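Glucose-6-phosphate 1-dehydrogenase (Kluyveromyces lactis, PDB 7E6I) catalyses the NADP(+)-dependent oxidation of D-glucose 6-phosphate to 6-phospho-D-glucono-1,5-lactone, the first and probably rate-limiting step of the oxidative pentose phosphate pathway. Local coordinates at residues F277-I287 with L442-L450; K187-M196 with I370-I378. One frame throughout, in Å; residues are numbered along the deposited sequence.

Contact 1 (F277-I287 with L442-L450)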
# COMPACT_ATOMS: atom_id res chain seq x y z
N PHE A 277 -10.69 12.30 11.91
CA PHE A 277 -10.51 13.20 10.77
C PHE A 277 -11.75 14.06 10.61
O PHE A 277 -12.88 13.55 10.61
CB PHE A 277 -10.27 12.38 9.50
CG PHE A 277 -8.84 12.01 9.25
CD1 PHE A 277 -8.19 11.12 10.10
CD2 PHE A 277 -8.16 12.53 8.16
CE1 PHE A 277 -6.89 10.77 9.86
CE2 PHE A 277 -6.84 12.18 7.92
CZ PHE A 277 -6.21 11.30 8.77
N SER A 278 -11.56 15.36 10.45
CA SER A 278 -12.68 16.20 10.07
C SER A 278 -13.07 15.88 8.63
O SER A 278 -12.26 15.31 7.89
CB SER A 278 -12.31 17.67 10.21
OG SER A 278 -12.23 18.01 11.60
N PRO A 279 -14.28 16.22 8.20
CA PRO A 279 -14.62 16.05 6.78
C PRO A 279 -13.72 16.91 5.91
O PRO A 279 -13.34 18.02 6.30
CB PRO A 279 -16.08 16.52 6.70
CG PRO A 279 -16.61 16.45 8.09
CD PRO A 279 -15.43 16.71 8.99
N ILE A 280 -13.38 16.40 4.73
CA ILE A 280 -12.56 17.15 3.81
C ILE A 280 -13.30 18.41 3.37
O ILE A 280 -14.46 18.36 2.94
CB ILE A 280 -12.18 16.28 2.60
CG1 ILE A 280 -11.46 15.01 3.08
CG2 ILE A 280 -11.37 17.08 1.59
CD1 ILE A 280 -11.33 13.96 2.03
N ASP A 281 -12.63 19.54 3.49
CA ASP A 281 -13.10 20.79 2.91
C ASP A 281 -12.88 20.73 1.39
O ASP A 281 -11.73 20.68 0.93
CB ASP A 281 -12.35 21.94 3.57
CG ASP A 281 -12.65 23.30 2.95
OD1 ASP A 281 -13.58 23.42 2.12
OD2 ASP A 281 -11.94 24.27 3.33
N HIS A 282 -13.98 20.71 0.61
CA HIS A 282 -13.85 20.57 -0.84
C HIS A 282 -13.19 21.77 -1.52
O HIS A 282 -12.83 21.67 -2.70
CB HIS A 282 -15.22 20.33 -1.48
CG HIS A 282 -15.92 19.11 -0.96
ND1 HIS A 282 -17.25 18.86 -1.21
CD2 HIS A 282 -15.47 18.09 -0.20
CE1 HIS A 282 -17.60 17.72 -0.62
NE2 HIS A 282 -16.53 17.23 -0.01
N ASP A 283 -13.04 22.88 -0.81
CA ASP A 283 -12.29 24.01 -1.32
C ASP A 283 -10.80 23.92 -1.02
O ASP A 283 -10.00 24.53 -1.73
CB ASP A 283 -12.83 25.32 -0.75
CG ASP A 283 -14.07 25.81 -1.48
OD1 ASP A 283 -14.05 25.89 -2.73
OD2 ASP A 283 -15.07 26.11 -0.79
N ASP A 284 -10.41 23.19 0.02
CA ASP A 284 -9.01 23.12 0.42
C ASP A 284 -8.28 22.06 -0.40
O ASP A 284 -7.73 21.09 0.12
CB ASP A 284 -8.90 22.84 1.92
CG ASP A 284 -7.49 22.98 2.41
OD1 ASP A 284 -6.73 23.72 1.73
OD2 ASP A 284 -7.13 22.36 3.43
N ILE A 285 -8.23 22.30 -1.70
CA ILE A 285 -7.87 21.29 -2.69
C ILE A 285 -7.12 21.93 -3.85
O ILE A 285 -7.33 23.10 -4.18
CB ILE A 285 -9.15 20.58 -3.16
CG1 ILE A 285 -9.15 19.16 -2.64
CG2 ILE A 285 -9.38 20.67 -4.68
CD1 ILE A 285 -10.08 19.03 -1.48
N LEU A 286 -6.21 21.17 -4.44
CA LEU A 286 -5.44 21.61 -5.61
C LEU A 286 -5.43 20.45 -6.60
O LEU A 286 -4.85 19.40 -6.33
CB LEU A 286 -4.03 22.01 -5.23
CG LEU A 286 -3.34 23.10 -6.05
CD1 LEU A 286 -1.98 22.63 -6.57
CD2 LEU A 286 -4.21 23.56 -7.20
N ILE A 287 -6.08 20.64 -7.73
CA ILE A 287 -6.46 19.57 -8.64
C ILE A 287 -5.87 19.87 -10.01
O ILE A 287 -5.95 21.01 -10.49
CB ILE A 287 -7.99 19.43 -8.65
CG1 ILE A 287 -8.39 18.07 -8.10
CG2 ILE A 287 -8.65 19.81 -9.94
CD1 ILE A 287 -7.98 17.97 -6.67
N LEU A 442 -14.83 9.03 4.46
CA LEU A 442 -14.04 10.26 4.41
C LEU A 442 -13.90 10.78 2.98
O LEU A 442 -14.07 11.98 2.74
CB LEU A 442 -12.67 10.00 5.03
CG LEU A 442 -11.68 11.16 5.01
CD1 LEU A 442 -12.27 12.35 5.77
CD2 LEU A 442 -10.32 10.77 5.59
N PHE A 443 -13.61 9.90 2.03
CA PHE A 443 -13.27 10.33 0.68
C PHE A 443 -14.46 10.41 -0.26
O PHE A 443 -14.38 11.10 -1.29
CB PHE A 443 -12.24 9.39 0.07
CG PHE A 443 -10.85 9.74 0.42
CD1 PHE A 443 -10.30 9.33 1.63
CD2 PHE A 443 -10.08 10.50 -0.43
CE1 PHE A 443 -8.99 9.68 1.96
CE2 PHE A 443 -8.77 10.85 -0.11
CZ PHE A 443 -8.23 10.45 1.09
N THR A 444 -15.54 9.70 0.02
CA THR A 444 -16.65 9.68 -0.93
C THR A 444 -17.22 11.07 -1.19
O THR A 444 -17.41 11.42 -2.37
CB THR A 444 -17.73 8.70 -0.46
OG1 THR A 444 -17.27 7.36 -0.67
CG2 THR A 444 -19.02 8.93 -1.23
N PRO A 445 -17.49 11.91 -0.18
CA PRO A 445 -18.01 13.25 -0.50
C PRO A 445 -17.09 14.05 -1.42
O PRO A 445 -17.57 14.69 -2.35
CB PRO A 445 -18.16 13.90 0.88
CG PRO A 445 -18.29 12.76 1.82
CD PRO A 445 -17.35 11.72 1.27
N LEU A 446 -15.78 14.02 -1.19
CA LEU A 446 -14.89 14.70 -2.12
C LEU A 446 -15.02 14.12 -3.52
O LEU A 446 -15.08 14.86 -4.50
CB LEU A 446 -13.44 14.62 -1.64
CG LEU A 446 -12.43 15.16 -2.66
CD1 LEU A 446 -12.68 16.63 -2.94
CD2 LEU A 446 -10.99 14.96 -2.19
N LEU A 447 -15.08 12.78 -3.62
CA LEU A 447 -15.12 12.15 -4.93
C LEU A 447 -16.44 12.41 -5.65
O LEU A 447 -16.45 12.62 -6.87
CB LEU A 447 -14.87 10.65 -4.79
CG LEU A 447 -13.44 10.24 -4.47
CD1 LEU A 447 -13.38 8.75 -4.13
CD2 LEU A 447 -12.56 10.56 -5.65
N ASN A 448 -17.55 12.39 -4.91
CA ASN A 448 -18.84 12.78 -5.48
C ASN A 448 -18.81 14.21 -5.99
O ASN A 448 -19.35 14.50 -7.07
CB ASN A 448 -19.95 12.64 -4.43
CG ASN A 448 -20.30 11.20 -4.13
OD1 ASN A 448 -19.91 10.29 -4.87
ND2 ASN A 448 -21.05 11.00 -3.04
N TYR A 449 -18.21 15.12 -5.23
CA TYR A 449 -18.18 16.51 -5.63
C TYR A 449 -17.35 16.70 -6.90
O TYR A 449 -17.79 17.36 -7.84
CB TYR A 449 -17.66 17.37 -4.47
CG TYR A 449 -17.09 18.70 -4.87
CD1 TYR A 449 -17.93 19.78 -5.16
CD2 TYR A 449 -15.73 18.90 -4.95
CE1 TYR A 449 -17.41 21.01 -5.53
CE2 TYR A 449 -15.20 20.12 -5.31
CZ TYR A 449 -16.04 21.16 -5.60
OH TYR A 449 -15.50 22.37 -5.96
N LEU A 450 -16.18 16.07 -6.97
CA LEU A 450 -15.31 16.26 -8.13
C LEU A 450 -15.91 15.66 -9.39
O LEU A 450 -15.74 16.20 -10.49
CB LEU A 450 -13.94 15.64 -7.86
CG LEU A 450 -13.06 16.29 -6.79
CD1 LEU A 450 -11.68 15.61 -6.76
CD2 LEU A 450 -12.93 17.78 -7.03
O HOH W 1 -15.11 14.10 4.37
O HOH W 2 -12.64 23.62 -5.15

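Contact 2 (K187-M196 with I370-I378). With BG6 (6-O-phosphono-beta-D-glucopyranose), chain B.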
# COMPACT_ATOMS: atom_id res chain seq x y z
N LYS A 187 5.93 -2.52 2.61
CA LYS A 187 7.20 -1.87 2.28
C LYS A 187 8.03 -1.66 3.54
O LYS A 187 7.52 -1.28 4.59
CB LYS A 187 6.95 -0.53 1.60
CG LYS A 187 6.31 -0.63 0.23
CD LYS A 187 6.18 0.75 -0.42
CE LYS A 187 5.39 0.67 -1.71
NZ LYS A 187 6.24 0.38 -2.91
N GLU A 188 9.34 -1.90 3.41
CA GLU A 188 10.22 -1.93 4.58
C GLU A 188 10.10 -0.65 5.38
O GLU A 188 9.88 -0.68 6.59
CB GLU A 188 11.66 -2.16 4.12
CG GLU A 188 12.72 -1.89 5.17
CD GLU A 188 12.75 -2.93 6.30
OE1 GLU A 188 12.16 -4.02 6.15
OE2 GLU A 188 13.39 -2.64 7.35
N MET A 189 10.19 0.51 4.71
CA MET A 189 10.19 1.76 5.46
C MET A 189 8.82 2.08 6.03
O MET A 189 8.72 2.71 7.09
CB MET A 189 10.70 2.90 4.57
CG MET A 189 10.96 4.20 5.33
SD MET A 189 12.40 4.12 6.43
CE MET A 189 13.53 3.20 5.41
N VAL A 190 7.74 1.67 5.37
CA VAL A 190 6.43 1.84 5.99
C VAL A 190 6.35 1.03 7.28
O VAL A 190 5.83 1.50 8.30
CB VAL A 190 5.31 1.48 5.01
CG1 VAL A 190 3.94 1.62 5.68
CG2 VAL A 190 5.38 2.38 3.78
N LYS A 191 6.92 -0.20 7.28
CA LYS A 191 6.87 -1.05 8.47
C LYS A 191 7.72 -0.52 9.62
O LYS A 191 7.45 -0.86 10.77
CB LYS A 191 7.30 -2.48 8.12
CG LYS A 191 6.31 -3.22 7.24
CD LYS A 191 6.62 -4.72 7.16
CE LYS A 191 7.90 -5.01 6.38
NZ LYS A 191 8.41 -6.39 6.66
N ASN A 192 8.72 0.32 9.35
CA ASN A 192 9.51 0.90 10.43
C ASN A 192 8.83 2.07 11.15
O ASN A 192 9.34 2.50 12.19
CB ASN A 192 10.85 1.40 9.89
CG ASN A 192 11.68 0.31 9.25
OD1 ASN A 192 11.64 -0.85 9.67
ND2 ASN A 192 12.46 0.68 8.24
N LEU A 193 7.73 2.63 10.61
CA LEU A 193 7.27 3.93 11.09
C LEU A 193 6.87 3.89 12.56
O LEU A 193 7.19 4.82 13.32
CB LEU A 193 6.11 4.43 10.24
CG LEU A 193 6.43 4.87 8.80
CD1 LEU A 193 5.15 5.27 8.06
CD2 LEU A 193 7.44 5.99 8.77
N LEU A 194 6.16 2.85 12.99
CA LEU A 194 5.63 2.86 14.35
C LEU A 194 6.75 2.82 15.39
O LEU A 194 6.74 3.56 16.37
CB LEU A 194 4.68 1.69 14.55
CG LEU A 194 3.33 1.87 13.87
CD1 LEU A 194 2.40 0.73 14.23
CD2 LEU A 194 2.72 3.20 14.27
N LEU A 195 7.73 1.95 15.17
CA LEU A 195 8.80 1.82 16.16
C LEU A 195 9.70 3.04 16.12
O LEU A 195 10.20 3.48 17.16
CB LEU A 195 9.59 0.54 15.89
CG LEU A 195 10.55 0.02 16.94
CD1 LEU A 195 10.11 0.35 18.38
CD2 LEU A 195 10.68 -1.49 16.71
N MET A 196 9.92 3.59 14.93
CA MET A 196 10.69 4.82 14.78
C MET A 196 10.14 5.94 15.63
O MET A 196 10.88 6.62 16.34
CB MET A 196 10.71 5.23 13.32
CG MET A 196 11.83 6.18 12.94
SD MET A 196 11.39 7.08 11.45
CE MET A 196 9.73 7.62 11.86
N ILE A 370 11.26 11.30 5.71
CA ILE A 370 11.36 9.84 5.63
C ILE A 370 11.09 9.45 4.18
O ILE A 370 9.96 9.59 3.70
CB ILE A 370 10.36 9.16 6.58
CG1 ILE A 370 10.55 9.68 8.00
CG2 ILE A 370 10.50 7.64 6.53
CD1 ILE A 370 9.37 9.43 8.87
N ARG A 371 12.12 8.99 3.46
CA ARG A 371 11.93 8.52 2.10
C ARG A 371 11.54 7.05 2.12
O ARG A 371 12.31 6.21 2.58
CB ARG A 371 13.16 8.70 1.21
CG ARG A 371 12.77 8.65 -0.28
CD ARG A 371 13.84 9.16 -1.19
NE ARG A 371 13.51 10.48 -1.71
CZ ARG A 371 14.42 11.33 -2.18
NH1 ARG A 371 15.70 10.95 -2.18
NH2 ARG A 371 14.08 12.54 -2.63
N ILE A 372 10.35 6.76 1.61
CA ILE A 372 9.93 5.37 1.52
C ILE A 372 10.53 4.71 0.29
O ILE A 372 10.96 3.55 0.34
CB ILE A 372 8.40 5.29 1.53
CG1 ILE A 372 7.90 5.61 2.93
CG2 ILE A 372 7.91 3.93 1.02
CD1 ILE A 372 6.77 6.56 2.93
N GLN A 373 10.60 5.44 -0.82
CA GLN A 373 11.15 4.92 -2.06
C GLN A 373 11.44 6.11 -2.96
O GLN A 373 10.73 7.11 -2.89
CB GLN A 373 10.17 3.95 -2.73
CG GLN A 373 8.94 4.59 -3.35
CD GLN A 373 7.91 3.55 -3.76
OE1 GLN A 373 7.78 2.50 -3.13
NE2 GLN A 373 7.18 3.83 -4.84
N PRO A 374 12.48 6.03 -3.81
CA PRO A 374 13.38 4.89 -4.01
C PRO A 374 14.40 4.57 -2.91
O PRO A 374 14.48 3.40 -2.52
CB PRO A 374 14.14 5.25 -5.29
CG PRO A 374 13.80 6.66 -5.59
CD PRO A 374 12.51 6.95 -4.95
N ASN A 375 15.20 5.50 -2.43
CA ASN A 375 16.35 5.11 -1.61
C ASN A 375 15.99 5.30 -0.14
O ASN A 375 16.35 6.31 0.47
CB ASN A 375 17.59 5.91 -1.98
CG ASN A 375 17.78 6.01 -3.48
OD1 ASN A 375 18.06 5.01 -4.15
ND2 ASN A 375 17.63 7.22 -4.02
N GLU A 376 15.28 4.32 0.42
CA GLU A 376 14.94 4.24 1.84
C GLU A 376 15.92 5.00 2.72
O GLU A 376 17.09 4.62 2.82
CB GLU A 376 14.91 2.78 2.31
CG GLU A 376 13.81 1.95 1.73
CD GLU A 376 14.34 0.99 0.69
OE1 GLU A 376 15.15 1.42 -0.17
OE2 GLU A 376 13.94 -0.20 0.74
N ALA A 377 15.47 6.08 3.36
CA ALA A 377 16.35 6.91 4.16
C ALA A 377 15.54 7.77 5.11
O ALA A 377 14.33 7.97 4.93
CB ALA A 377 17.23 7.80 3.27
N ILE A 378 16.22 8.28 6.14
CA ILE A 378 15.67 9.27 7.05
C ILE A 378 16.65 10.43 7.12
O ILE A 378 17.85 10.22 7.28
CB ILE A 378 15.41 8.67 8.44
CG1 ILE A 378 14.29 7.63 8.34
CG2 ILE A 378 15.05 9.76 9.43
CD1 ILE A 378 14.30 6.63 9.46
C1 BG6 B . -1.07 1.14 -7.56
C2 BG6 B . -1.63 2.25 -8.45
O1 BG6 B . -1.89 0.83 -6.50
O5 BG6 B . 0.23 1.60 -6.97
C3 BG6 B . -0.66 2.64 -9.51
O2 BG6 B . -2.87 1.86 -9.06
C4 BG6 B . 0.63 3.10 -8.92
O3 BG6 B . -1.19 3.73 -10.31
C5 BG6 B . 1.21 2.03 -7.99
O4 BG6 B . 1.54 3.41 -9.98
C6 BG6 B . 2.42 2.50 -7.23
O6 BG6 B . 2.85 1.43 -6.40
P BG6 B . 4.48 1.30 -6.09
O1P BG6 B . 4.82 2.68 -5.56
O2P BG6 B . 5.19 0.97 -7.38
O3P BG6 B . 4.81 0.20 -5.08
O HOH W 3 10.33 0.99 1.70

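Contact 1 (F277-I287 with L442-L450)
His282 lies against the helix 442-450. Its CB sits over one face of the Tyr449 ring, 4.0 Å from the ring centroid, a CH-pi contact. The two rings are nearly parallel, with planes at 21°. They are slid so far apart that they barely overlap, and their centroids are 5.0 Å from each other. CB of Pro445 meets the imidazole at its edge, in plane, 3.8 Å from NE2 of His282.

The apolar contacts follow the helix from Leu442 to Leu446. Ile280 crosses Leu442 at about a right angle, and its CD1 also lies over a face of the Phe443 ring. With chi1 at 177° and chi2 at 60°, Leu442 sends its two methyls to different partners: CD1 goes to Ile280 CG1, CD2 to Phe277 CD2 at 3.8 Å. Further along, Ile285 and Leu446 meet tip to tip through their CD1 methyls, also 3.8 Å apart. Ile319 of strand 316-321 touches both Ile280 and Leu446.

Polar links between the segments pass through water. One water accepts from Ile280 N and donates to Leu442 O, 2.9 Å from each. A second donates to His282 O and also bonds Tyr449 OH.

The loop itself is shaped by a type I turn from Asp281 to Asp284 and an Asx turn at Asp281. It leads into strand 285-291 of the large mixed sheet in the C-terminal domain. The helix is thus joined to this part of the sheet by apolar packing and ring contacts, with the polar groups joined through water.

Contact 2 (K187-M196 with I370-I378)
Lys187 reaches across to Gln373 with its chain nearly straight as far as CE and bent only at the last torsion (chi4 -88°). That bend brings NZ within 2.6 Å of Gln373 OE1. The bond lies in the carbonyl plane on a lone pair, with a C=O...N angle of 142°. The same ammonium donates to the phosphate of glucose 6-phosphate, with Lys187 NZ 2.6 Å from O3P. The Gln373 amide turns its other end to the ligand, and its NE2 donates to O1P at 2.7 Å. Each side chain therefore holds both the phosphate and its neighbour. Without the ammonium, as with an alanine here, Gln373 OE1 would probably lose this donor, its amide would be freer to turn and the phosphate would lack one positive charge.

Behind this pair, the Lys187 side chain crosses that of Ile372 at about a right angle, CD meeting CG2. Strands 367-373 and 377-385 form an antiparallel hairpin of the mixed sheet. A classic beta bulge at Ile372 and Gln373, opposite Val346, lies where the first strand ends. The short helices beginning just after Lys187 pack on this hairpin.

Met189 packs on the hairpin, its chain bent at chi2 and chi3. CG touches Ile370 CG2 at 3.7 Å, while CE turns to Glu376 CB, 3.4 Å away. Tyr406 of helix 403-406 touches both Met189 and Glu376. Met196 meets Ile370 tip to tip, its CE 3.5 Å from CD1 of Ile370. It slides past Ile378, with SD beside that residue's CD1 at 3.6 Å. Leu193 adds CD2 against the same Ile370 methyl. A water bridges Met189 N and Ile372 O, accepting from the first and donating to the second.

In the fold
Both contacts reach the mixed sheet of the C-terminal domain, at well separated strands. Contact 1 uses strand 285-291, contact 2 strands 367-373 and 377-385. Their centres are about 28 Å apart and their nearest atoms about 13 Å, so they do not touch. Contact 2 supplies two side chains, Lys187 and Gln373, that bind the phosphate of the bound glucose 6-phosphate. Contact 1 is more remote: the Phe443 side chain is about 14 Å from this ligand and about 10 Å from the side chain of His245, the probable proton acceptor. Helix 236-254, which carries His245 and Asp240 of the sugar pocket, touches Phe277, Phe443 and Leu450 of contact 1.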